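Local coordinates for protein inorganic pyrophosphatase (Neisseria gonorrhoeae, PDB 5TEA) that probably catalyses the magnesium-dependent hydrolysis of inorganic pyrophosphate to two phosphate ions, working as a homohexamer of the soluble PPase family, at residues 29-35 with 61-67; 72-76 with 109-113; 97-101 with 129-135; 103-107 with 147-151. All coordinates share one frame. Numbering follows the deposited sequence.

Interaction 1 (29-35 with 61-67); sequences VNEIPAG and KPTNYGF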
# COMPACT_ATOMS: atom_id res chain seq x y z
N VAL B 29 11.46 -9.60 -19.60
CA VAL B 29 10.23 -10.09 -18.98
C VAL B 29 10.39 -9.98 -17.47
O VAL B 29 11.36 -10.49 -16.90
CB VAL B 29 9.93 -11.54 -19.42
CG1 VAL B 29 8.77 -12.13 -18.61
CG2 VAL B 29 9.62 -11.59 -20.91
N ASN B 30 9.44 -9.30 -16.81
CA ASN B 30 9.55 -9.07 -15.37
C ASN B 30 8.99 -10.27 -14.61
O ASN B 30 7.89 -10.75 -14.90
CB ASN B 30 8.81 -7.81 -14.94
CG ASN B 30 9.16 -7.39 -13.51
OD1 ASN B 30 10.33 -7.15 -13.20
ND2 ASN B 30 8.16 -7.32 -12.64
N GLU B 31 9.76 -10.75 -13.62
CA GLU B 31 9.28 -11.84 -12.76
C GLU B 31 8.89 -11.39 -11.36
O GLU B 31 7.91 -11.89 -10.82
CB GLU B 31 10.35 -12.93 -12.63
CG GLU B 31 10.72 -13.61 -13.94
CD GLU B 31 12.08 -14.27 -13.88
OE1 GLU B 31 12.15 -15.50 -14.05
OE2 GLU B 31 13.09 -13.55 -13.68
N ILE B 32 9.65 -10.48 -10.74
CA ILE B 32 9.47 -10.14 -9.33
C ILE B 32 9.35 -8.63 -9.20
O ILE B 32 10.27 -7.91 -9.58
CB ILE B 32 10.63 -10.63 -8.46
CG1 ILE B 32 10.85 -12.14 -8.60
CG2 ILE B 32 10.33 -10.29 -6.99
CD1 ILE B 32 12.13 -12.65 -7.86
N PRO B 33 8.27 -8.11 -8.62
CA PRO B 33 8.23 -6.67 -8.30
C PRO B 33 9.27 -6.29 -7.26
O PRO B 33 9.51 -7.02 -6.29
CB PRO B 33 6.82 -6.48 -7.73
CG PRO B 33 6.05 -7.74 -8.14
CD PRO B 33 7.06 -8.82 -8.16
N ALA B 34 9.88 -5.13 -7.46
CA ALA B 34 10.73 -4.56 -6.42
C ALA B 34 9.97 -4.51 -5.10
O ALA B 34 8.78 -4.21 -5.08
CB ALA B 34 11.15 -3.14 -6.79
N GLY B 35 10.67 -4.80 -4.01
CA GLY B 35 10.07 -4.82 -2.69
C GLY B 35 9.38 -6.11 -2.31
O GLY B 35 8.88 -6.21 -1.17
N LYS B 61 13.46 -7.94 -2.72
CA LYS B 61 14.26 -7.54 -3.87
C LYS B 61 14.40 -6.02 -3.92
O LYS B 61 13.39 -5.31 -3.82
CB LYS B 61 13.64 -8.03 -5.18
CG LYS B 61 13.74 -9.53 -5.41
CD LYS B 61 15.19 -9.99 -5.46
CE LYS B 61 15.39 -11.33 -4.74
NZ LYS B 61 16.84 -11.66 -4.51
N PRO B 62 15.62 -5.48 -4.07
CA PRO B 62 15.77 -4.02 -4.10
C PRO B 62 15.40 -3.39 -5.43
O PRO B 62 15.18 -2.17 -5.48
CB PRO B 62 17.27 -3.82 -3.80
CG PRO B 62 17.92 -5.08 -4.34
CD PRO B 62 16.92 -6.18 -4.07
N THR B 63 15.34 -4.17 -6.52
CA THR B 63 14.88 -3.71 -7.82
C THR B 63 13.88 -4.73 -8.34
O THR B 63 13.73 -5.81 -7.78
CB THR B 63 16.02 -3.59 -8.85
OG1 THR B 63 16.41 -4.92 -9.24
CG2 THR B 63 17.22 -2.86 -8.23
N ASN B 64 13.20 -4.40 -9.44
CA ASN B 64 12.45 -5.45 -10.12
C ASN B 64 13.44 -6.48 -10.64
O ASN B 64 14.61 -6.17 -10.89
CB ASN B 64 11.61 -4.88 -11.26
CG ASN B 64 10.72 -3.75 -10.80
OD1 ASN B 64 9.69 -3.97 -10.15
ND2 ASN B 64 11.10 -2.53 -11.16
N TYR B 65 12.98 -7.72 -10.79
CA TYR B 65 13.84 -8.82 -11.19
C TYR B 65 13.22 -9.53 -12.39
O TYR B 65 12.06 -9.93 -12.34
CB TYR B 65 14.03 -9.80 -10.03
CG TYR B 65 15.18 -10.76 -10.16
CD1 TYR B 65 16.45 -10.42 -9.68
CD2 TYR B 65 15.00 -12.03 -10.69
CE1 TYR B 65 17.50 -11.31 -9.78
CE2 TYR B 65 16.06 -12.93 -10.78
CZ TYR B 65 17.30 -12.56 -10.32
OH TYR B 65 18.36 -13.43 -10.38
N GLY B 66 13.99 -9.67 -13.47
CA GLY B 66 13.44 -10.34 -14.64
C GLY B 66 14.46 -11.12 -15.44
O GLY B 66 15.54 -11.43 -14.94
N PHE B 67 14.15 -11.43 -16.70
CA PHE B 67 15.11 -12.15 -17.53
C PHE B 67 15.00 -11.68 -18.98
O PHE B 67 14.03 -11.05 -19.38
CB PHE B 67 14.90 -13.67 -17.46
CG PHE B 67 13.64 -14.15 -18.13
CD1 PHE B 67 12.42 -14.13 -17.46
CD2 PHE B 67 13.67 -14.66 -19.42
CE1 PHE B 67 11.26 -14.60 -18.06
CE2 PHE B 67 12.50 -15.12 -20.04
CZ PHE B 67 11.30 -15.09 -19.35
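A classic beta bulge interrupts this antiparallel strand pair. Glu31 and Ile32 both face Tyr65, and both of their N atoms donate to Tyr65 O: Glu31 N at 2.8 Å and Ile32 N at 2.9 Å. Tyr65 N returns a bond to Ile32 O at 3.0 Å. Before the bulge, Val29 and Phe67 form a hydrogen-bonded pair, with Val29 N to Phe67 O and Phe67 N to Val29 O both at 3.0 Å. Between these pairs, Gly66 lies close to Asn30, with 4.2 Å between their CA atoms. A side chain on Gly66 would collide with Val29 O.

Past Ile32 the pairing continues by other means. Asn64 OD1 accepts Ala34 N at 2.9 Å, so a side chain replaces a backbone carbonyl. Asn64 ND2 is hydrogen-bonded to Thr85 OG1. Gly35 N then donates to Lys61 O at 2.8 Å. Val29, Ile32, Tyr65 and Phe67 point to one face of the sheet. There Val29 CB sits 4.0 Å from the Phe67 ring centroid, over its face, and Ile32 CB meets Tyr65 CB at 3.8 Å. Glu31 OE1 is hydrogen-bonded to Trp42 N, and Lys61 NZ to His146 NE2. Tyr65 is a predicted substrate-binding residue and also packs on Asp80. Tyr65 N and O are both tied to the Glu31-Ile32 bulge, which holds its main chain in the sheet, while its ring extends toward the metal site.

Interaction 2 (72-76 with 109-113); sequences LDEDG and GEVDD. With CA (calcium ion), chain I.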
# COMPACT_ATOMS: atom_id res chain seq x y z
N LEU B 72 20.92 -17.86 -22.28
CA LEU B 72 21.29 -18.87 -21.30
C LEU B 72 22.58 -18.48 -20.58
O LEU B 72 23.58 -18.16 -21.24
CB LEU B 72 21.50 -20.25 -21.95
CG LEU B 72 20.30 -21.04 -22.46
CD1 LEU B 72 20.76 -22.42 -22.89
CD2 LEU B 72 19.22 -21.13 -21.39
N ASP B 73 22.57 -18.55 -19.25
CA ASP B 73 23.80 -18.62 -18.47
C ASP B 73 24.58 -19.89 -18.81
O ASP B 73 24.05 -20.84 -19.38
CB ASP B 73 23.50 -18.63 -16.98
CG ASP B 73 23.54 -17.26 -16.35
OD1 ASP B 73 24.06 -16.31 -16.96
OD2 ASP B 73 23.07 -17.16 -15.20
N GLU B 74 25.85 -19.91 -18.40
CA GLU B 74 26.73 -21.04 -18.69
C GLU B 74 26.24 -22.34 -18.05
O GLU B 74 26.65 -23.42 -18.48
CB GLU B 74 28.16 -20.74 -18.23
N ASP B 75 25.36 -22.26 -17.04
CA ASP B 75 24.80 -23.43 -16.38
C ASP B 75 23.42 -23.83 -16.91
O ASP B 75 22.87 -24.83 -16.44
CB ASP B 75 24.67 -23.16 -14.88
CG ASP B 75 23.70 -22.04 -14.59
OD1 ASP B 75 24.00 -20.91 -15.00
OD2 ASP B 75 22.63 -22.30 -13.99
N GLY B 76 22.85 -23.07 -17.85
CA GLY B 76 21.49 -23.29 -18.31
C GLY B 76 20.45 -22.40 -17.66
O GLY B 76 19.26 -22.53 -17.98
N GLY B 109 29.32 -20.98 -6.86
CA GLY B 109 30.38 -21.51 -7.70
C GLY B 109 30.17 -21.35 -9.19
O GLY B 109 30.96 -21.89 -9.98
N GLU B 110 29.12 -20.65 -9.61
CA GLU B 110 28.82 -20.45 -11.02
C GLU B 110 28.71 -18.96 -11.31
O GLU B 110 28.30 -18.17 -10.45
CB GLU B 110 27.51 -21.13 -11.44
CG GLU B 110 27.46 -22.65 -11.17
CD GLU B 110 28.02 -23.46 -12.31
OE1 GLU B 110 27.91 -24.70 -12.26
OE2 GLU B 110 28.55 -22.86 -13.27
N VAL B 111 29.06 -18.57 -12.53
CA VAL B 111 28.80 -17.21 -12.97
C VAL B 111 27.29 -17.01 -13.07
O VAL B 111 26.58 -17.85 -13.64
CB VAL B 111 29.48 -16.94 -14.32
CG1 VAL B 111 29.11 -15.53 -14.85
CG2 VAL B 111 31.00 -17.10 -14.19
N ASP B 112 26.79 -15.91 -12.50
CA ASP B 112 25.35 -15.63 -12.53
C ASP B 112 25.14 -14.12 -12.67
O ASP B 112 24.52 -13.47 -11.83
CB ASP B 112 24.67 -16.17 -11.28
CG ASP B 112 23.16 -16.18 -11.39
OD1 ASP B 112 22.65 -16.20 -12.53
OD2 ASP B 112 22.48 -16.14 -10.35
N ASP B 113 25.68 -13.55 -13.75
CA ASP B 113 25.64 -12.11 -13.96
C ASP B 113 24.21 -11.62 -14.12
O ASP B 113 23.32 -12.37 -14.55
CB ASP B 113 26.43 -11.72 -15.22
CG ASP B 113 27.90 -12.06 -15.13
OD1 ASP B 113 28.43 -12.12 -14.01
OD2 ASP B 113 28.54 -12.26 -16.20
CA CA I . 21.07 -16.53 -14.12
O HOH W 1 22.12 -14.63 -15.14
O HOH W 2 19.96 -16.66 -12.46
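The segment 72-76 is a loop that makes a type I beta turn from Asp73 to Gly76, closed by Gly76 N to Asp73 O at 3.0 Å. The segment 109-113 has a short strand at 110-111, with loop or turn elsewhere. The two backbones stay well apart. The nearest CA pairs are Asp73 with Asp112 at 6.8 Å and Asp75 with Glu110 at 7.3 Å.

A calcium ion bridges this gap. Asp73 OD2 binds it at 2.4 Å and Asp112 OD1 at 2.3 Å. These two oxygens are only 2.9 Å apart, and the shared cation offsets their repulsion. Water 1 lies 2.4 Å from the calcium CA and donates to Asp113 O at 2.6 Å, so it ties the metal to the backbone of 109-113. Water 2 lies 2.0 Å from the calcium CA. Asp77, Glu78 through its backbone O, and Asp80 complete the shell. The other oxygen of Asp112, OD2, forms a salt bridge with Lys114.

Farther out the acidic side chains meet loosely. Asp75 CB is 4.2 Å from Glu110 OE2. Asp75 is itself predicted to bind magnesium, but it does not bind this calcium. Asp80 and Asp112 are likewise predicted magnesium ligands. A carboxylate cluster round a metal, supplied by the loop after strand 64-67, the start of strand 80-83 and Asp112 just past 110-111, is characteristic of the soluble PPase active site.

Interaction 3 (97-101 with 129-135); sequences ARVIG and YKTLSDL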
# COMPACT_ATOMS: atom_id res chain seq x y z
N ALA B 97 13.73 -2.36 -22.81
CA ALA B 97 14.51 -1.79 -21.72
C ALA B 97 15.89 -1.39 -22.21
O ALA B 97 16.48 -2.07 -23.05
CB ALA B 97 14.64 -2.78 -20.55
N ARG B 98 16.41 -0.30 -21.66
CA ARG B 98 17.76 0.13 -22.00
C ARG B 98 18.75 -0.56 -21.07
O ARG B 98 18.55 -0.59 -19.86
CB ARG B 98 17.90 1.65 -21.89
CG ARG B 98 19.35 2.14 -21.84
CD ARG B 98 19.46 3.66 -21.75
NE ARG B 98 19.15 4.31 -23.02
CZ ARG B 98 20.02 4.50 -24.00
NH1 ARG B 98 21.28 4.10 -23.89
NH2 ARG B 98 19.63 5.11 -25.11
N VAL B 99 19.81 -1.13 -21.66
CA VAL B 99 20.92 -1.74 -20.92
C VAL B 99 21.82 -0.61 -20.40
O VAL B 99 22.36 0.16 -21.20
CB VAL B 99 21.72 -2.69 -21.82
CG1 VAL B 99 22.96 -3.23 -21.09
CG2 VAL B 99 20.85 -3.81 -22.35
N ILE B 100 22.01 -0.52 -19.09
CA ILE B 100 22.89 0.51 -18.54
C ILE B 100 24.11 -0.04 -17.82
O ILE B 100 25.00 0.76 -17.46
CB ILE B 100 22.15 1.52 -17.62
CG1 ILE B 100 21.68 0.85 -16.32
CG2 ILE B 100 21.01 2.24 -18.37
CD1 ILE B 100 21.20 1.85 -15.27
N GLY B 101 24.23 -1.35 -17.63
CA GLY B 101 25.39 -1.91 -16.96
C GLY B 101 25.19 -3.38 -16.68
O GLY B 101 24.19 -3.99 -17.10
N TYR B 129 18.48 7.97 -16.69
CA TYR B 129 19.50 6.97 -16.36
C TYR B 129 19.93 6.26 -17.63
O TYR B 129 19.18 5.45 -18.19
CB TYR B 129 18.95 5.98 -15.34
CG TYR B 129 18.46 6.63 -14.08
CD1 TYR B 129 19.20 7.62 -13.45
CD2 TYR B 129 17.24 6.27 -13.53
CE1 TYR B 129 18.75 8.23 -12.28
CE2 TYR B 129 16.78 6.87 -12.36
CZ TYR B 129 17.54 7.85 -11.75
OH TYR B 129 17.07 8.46 -10.60
N LYS B 130 21.15 6.55 -18.08
CA LYS B 130 21.73 5.86 -19.21
C LYS B 130 22.97 5.05 -18.85
O LYS B 130 23.35 4.16 -19.62
CB LYS B 130 22.08 6.85 -20.34
CG LYS B 130 20.82 7.49 -20.95
CD LYS B 130 21.10 8.41 -22.14
CE LYS B 130 19.79 8.95 -22.71
NZ LYS B 130 20.01 9.99 -23.77
N THR B 131 23.61 5.35 -17.72
CA THR B 131 24.78 4.62 -17.23
C THR B 131 24.59 4.33 -15.76
O THR B 131 23.74 4.93 -15.10
CB THR B 131 26.07 5.43 -17.41
OG1 THR B 131 26.01 6.58 -16.56
CG2 THR B 131 26.25 5.86 -18.85
N LEU B 132 25.42 3.44 -15.21
CA LEU B 132 25.34 3.16 -13.78
C LEU B 132 25.66 4.40 -12.95
O LEU B 132 25.07 4.62 -11.89
CB LEU B 132 26.30 2.03 -13.40
CG LEU B 132 25.93 0.60 -13.84
CD1 LEU B 132 26.99 -0.37 -13.37
CD2 LEU B 132 24.59 0.19 -13.31
N SER B 133 26.62 5.22 -13.41
CA SER B 133 27.00 6.42 -12.68
C SER B 133 25.88 7.45 -12.62
O SER B 133 25.96 8.38 -11.81
CB SER B 133 28.23 7.05 -13.34
OG SER B 133 27.82 7.74 -14.51
N ASP B 134 24.85 7.32 -13.47
CA ASP B 134 23.70 8.22 -13.38
C ASP B 134 22.83 7.91 -12.16
O ASP B 134 22.13 8.79 -11.67
CB ASP B 134 22.84 8.14 -14.64
CG ASP B 134 23.53 8.71 -15.86
OD1 ASP B 134 24.51 9.48 -15.69
OD2 ASP B 134 23.08 8.36 -16.97
N LEU B 135 22.86 6.66 -11.70
CA LEU B 135 22.09 6.28 -10.52
C LEU B 135 22.76 6.82 -9.26
O LEU B 135 23.97 7.04 -9.24
CB LEU B 135 22.00 4.75 -10.42
CG LEU B 135 21.33 3.99 -11.56
CD1 LEU B 135 21.44 2.49 -11.34
CD2 LEU B 135 19.88 4.42 -11.65
O HOH W 3 27.27 1.84 -16.95
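Arg98 is the first residue of 97-101 to meet the loop 129-135. Its CD lies 4.0 Å from Tyr129 O, and Lys130 CG packs over one face of its guanidinium, 4.1 Å from Arg98 NE. Val99 points away from the loop. Ile100 makes the main contact. Its CG2 approaches Lys130 O at 3.3 Å, its CG1 meets Leu132 CD2 at 4.2 Å, and its CD1 meets Leu135 CD1 at 4.0 Å. Water 3 links the backbones, donating to Ile100 O at 2.6 Å and accepting from Leu132 N at 3.0 Å. At Gly101, CA lies 4.0 Å from Leu132 CG, where a side chain would clash.

The loop is braced internally: Asp134 OD2 accepts Lys130 N at 2.9 Å and Thr131 N at 3.1 Å. Ile100 and Gly101 both face Val116 in a classic beta bulge. The contact thus packs the bulged part of strand 94-107, beside strand 110-119, against the loop leading into helix 137-149, where Leu132 and Leu135 touch Ile140.

Interaction 4 (103-107 with 147-151); sequences MKFVD and FNHYK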
# COMPACT_ATOMS: atom_id res chain seq x y z
N MET B 103 25.91 -6.28 -13.32
CA MET B 103 26.43 -6.71 -12.04
C MET B 103 27.09 -8.07 -12.25
O MET B 103 26.39 -9.07 -12.45
CB MET B 103 25.30 -6.79 -11.00
CG MET B 103 25.81 -7.04 -9.60
SD MET B 103 24.46 -7.20 -8.42
CE MET B 103 23.95 -8.88 -8.72
N LYS B 104 28.43 -8.11 -12.25
CA LYS B 104 29.13 -9.39 -12.35
C LYS B 104 29.02 -10.12 -11.02
O LYS B 104 29.38 -9.57 -9.97
CB LYS B 104 30.60 -9.18 -12.71
CG LYS B 104 30.80 -8.56 -14.08
CD LYS B 104 30.42 -9.53 -15.19
CE LYS B 104 31.43 -10.66 -15.29
NZ LYS B 104 31.20 -11.56 -16.46
N PHE B 105 28.55 -11.36 -11.06
CA PHE B 105 28.08 -12.00 -9.84
C PHE B 105 28.37 -13.49 -9.91
O PHE B 105 28.20 -14.13 -10.95
CB PHE B 105 26.58 -11.75 -9.66
CG PHE B 105 26.01 -12.24 -8.36
CD1 PHE B 105 26.43 -11.71 -7.15
CD2 PHE B 105 25.01 -13.19 -8.36
CE1 PHE B 105 25.89 -12.17 -5.95
CE2 PHE B 105 24.44 -13.65 -7.17
CZ PHE B 105 24.88 -13.13 -5.96
N VAL B 106 28.80 -14.04 -8.77
CA VAL B 106 29.06 -15.46 -8.64
C VAL B 106 28.13 -15.99 -7.57
O VAL B 106 28.04 -15.41 -6.47
CB VAL B 106 30.53 -15.73 -8.30
CG1 VAL B 106 30.75 -17.22 -8.03
CG2 VAL B 106 31.42 -15.26 -9.46
N ASP B 107 27.41 -17.05 -7.90
CA ASP B 107 26.39 -17.64 -7.03
C ASP B 107 26.65 -19.13 -7.03
O ASP B 107 26.54 -19.78 -8.08
CB ASP B 107 24.99 -17.31 -7.56
CG ASP B 107 23.87 -17.72 -6.61
OD1 ASP B 107 24.09 -18.54 -5.70
OD2 ASP B 107 22.74 -17.20 -6.78
N PHE B 147 22.74 -8.61 -2.77
CA PHE B 147 23.12 -9.85 -3.43
C PHE B 147 24.31 -10.52 -2.78
O PHE B 147 24.49 -11.72 -2.96
CB PHE B 147 23.37 -9.59 -4.93
CG PHE B 147 22.09 -9.47 -5.71
CD1 PHE B 147 21.35 -10.60 -6.01
CD2 PHE B 147 21.58 -8.22 -6.07
CE1 PHE B 147 20.12 -10.52 -6.68
CE2 PHE B 147 20.35 -8.12 -6.73
CZ PHE B 147 19.63 -9.27 -7.05
N ASN B 148 25.12 -9.78 -2.02
CA ASN B 148 26.20 -10.38 -1.24
C ASN B 148 25.69 -11.12 -0.01
O ASN B 148 26.41 -11.97 0.53
CB ASN B 148 27.20 -9.30 -0.78
CG ASN B 148 28.21 -8.95 -1.85
OD1 ASN B 148 28.43 -9.73 -2.78
ND2 ASN B 148 28.86 -7.79 -1.72
N HIS B 149 24.47 -10.84 0.43
CA HIS B 149 24.01 -11.36 1.72
C HIS B 149 22.66 -12.07 1.72
O HIS B 149 22.24 -12.55 2.78
CB HIS B 149 23.96 -10.20 2.72
CG HIS B 149 25.31 -9.65 3.07
ND1 HIS B 149 26.14 -10.27 3.98
CD2 HIS B 149 25.99 -8.57 2.61
CE1 HIS B 149 27.27 -9.59 4.08
NE2 HIS B 149 27.20 -8.55 3.26
N TYR B 150 21.97 -12.16 0.58
CA TYR B 150 20.57 -12.58 0.65
C TYR B 150 20.39 -14.06 0.98
O TYR B 150 19.28 -14.45 1.37
CB TYR B 150 19.83 -12.24 -0.65
CG TYR B 150 20.17 -13.12 -1.83
CD1 TYR B 150 21.40 -13.01 -2.48
CD2 TYR B 150 19.25 -14.05 -2.31
CE1 TYR B 150 21.69 -13.81 -3.58
CE2 TYR B 150 19.54 -14.85 -3.40
CZ TYR B 150 20.76 -14.73 -4.03
OH TYR B 150 21.05 -15.53 -5.11
N LYS B 151 21.44 -14.87 0.90
CA LYS B 151 21.36 -16.25 1.36
C LYS B 151 22.01 -16.45 2.73
O LYS B 151 22.23 -17.60 3.14
CB LYS B 151 21.99 -17.18 0.33
CG LYS B 151 21.24 -17.22 -1.01
CD LYS B 151 21.92 -18.17 -1.98
CE LYS B 151 21.06 -18.45 -3.20
NZ LYS B 151 19.99 -19.45 -2.92
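A Met-aromatic contact and an edge-to-face aromatic pair join strand 103-107 to the C-terminal part of helix 137-149. Met103, Phe105 and Asp107 all have chi1 near t and point toward segment 147-151. Met103 is also t at chi2, so its chain is extended up to SD; chi3 is p. This places Met103 CE over the face of Phe147, 3.9 Å from the ring centroid. Met103 SD lies obliquely, 4.7 Å from the same centroid.

Phe147, with chi1 m, turns its ring edge toward the face of Phe105. The centroids are 5.7 Å apart and the planes meet at 71°. Phe105 CE1 also reaches Phe147 CB at 3.7 Å. Tyr150 has chi1 p, and its ring edge meets Phe105 CZ, which is 4.0 Å from Tyr150 CE1. Tyr150 is predicted to bind substrate, and Lys61 makes a cation-pi contact with its ring. Asp107 OD2 lies 2.9 Å from Tyr150 OH.

Overall arrangement
From the N terminus, interaction 1 closes first. It pairs strand 25-32 with strand 64-67 and closes a loop that includes the hairpin 38-54. The chain then enters interaction 2, where the metal-binding loop 72-76 meets 109-113 after strands 80-83 and 94-107. Interactions 3 and 4 both start on strand 94-107, inside that loop, and end beyond it. Each therefore crosses interaction 2, and they cross each other. Interaction 3 joins the strand to the loop before helix 137-149, and interaction 4 joins it to the C-terminal part of that helix. Tyr65 and Lys61 of interaction 1 touch Phe147 of interaction 4, and Asp113 of interaction 2 forms a salt bridge with Lys104 of interaction 4.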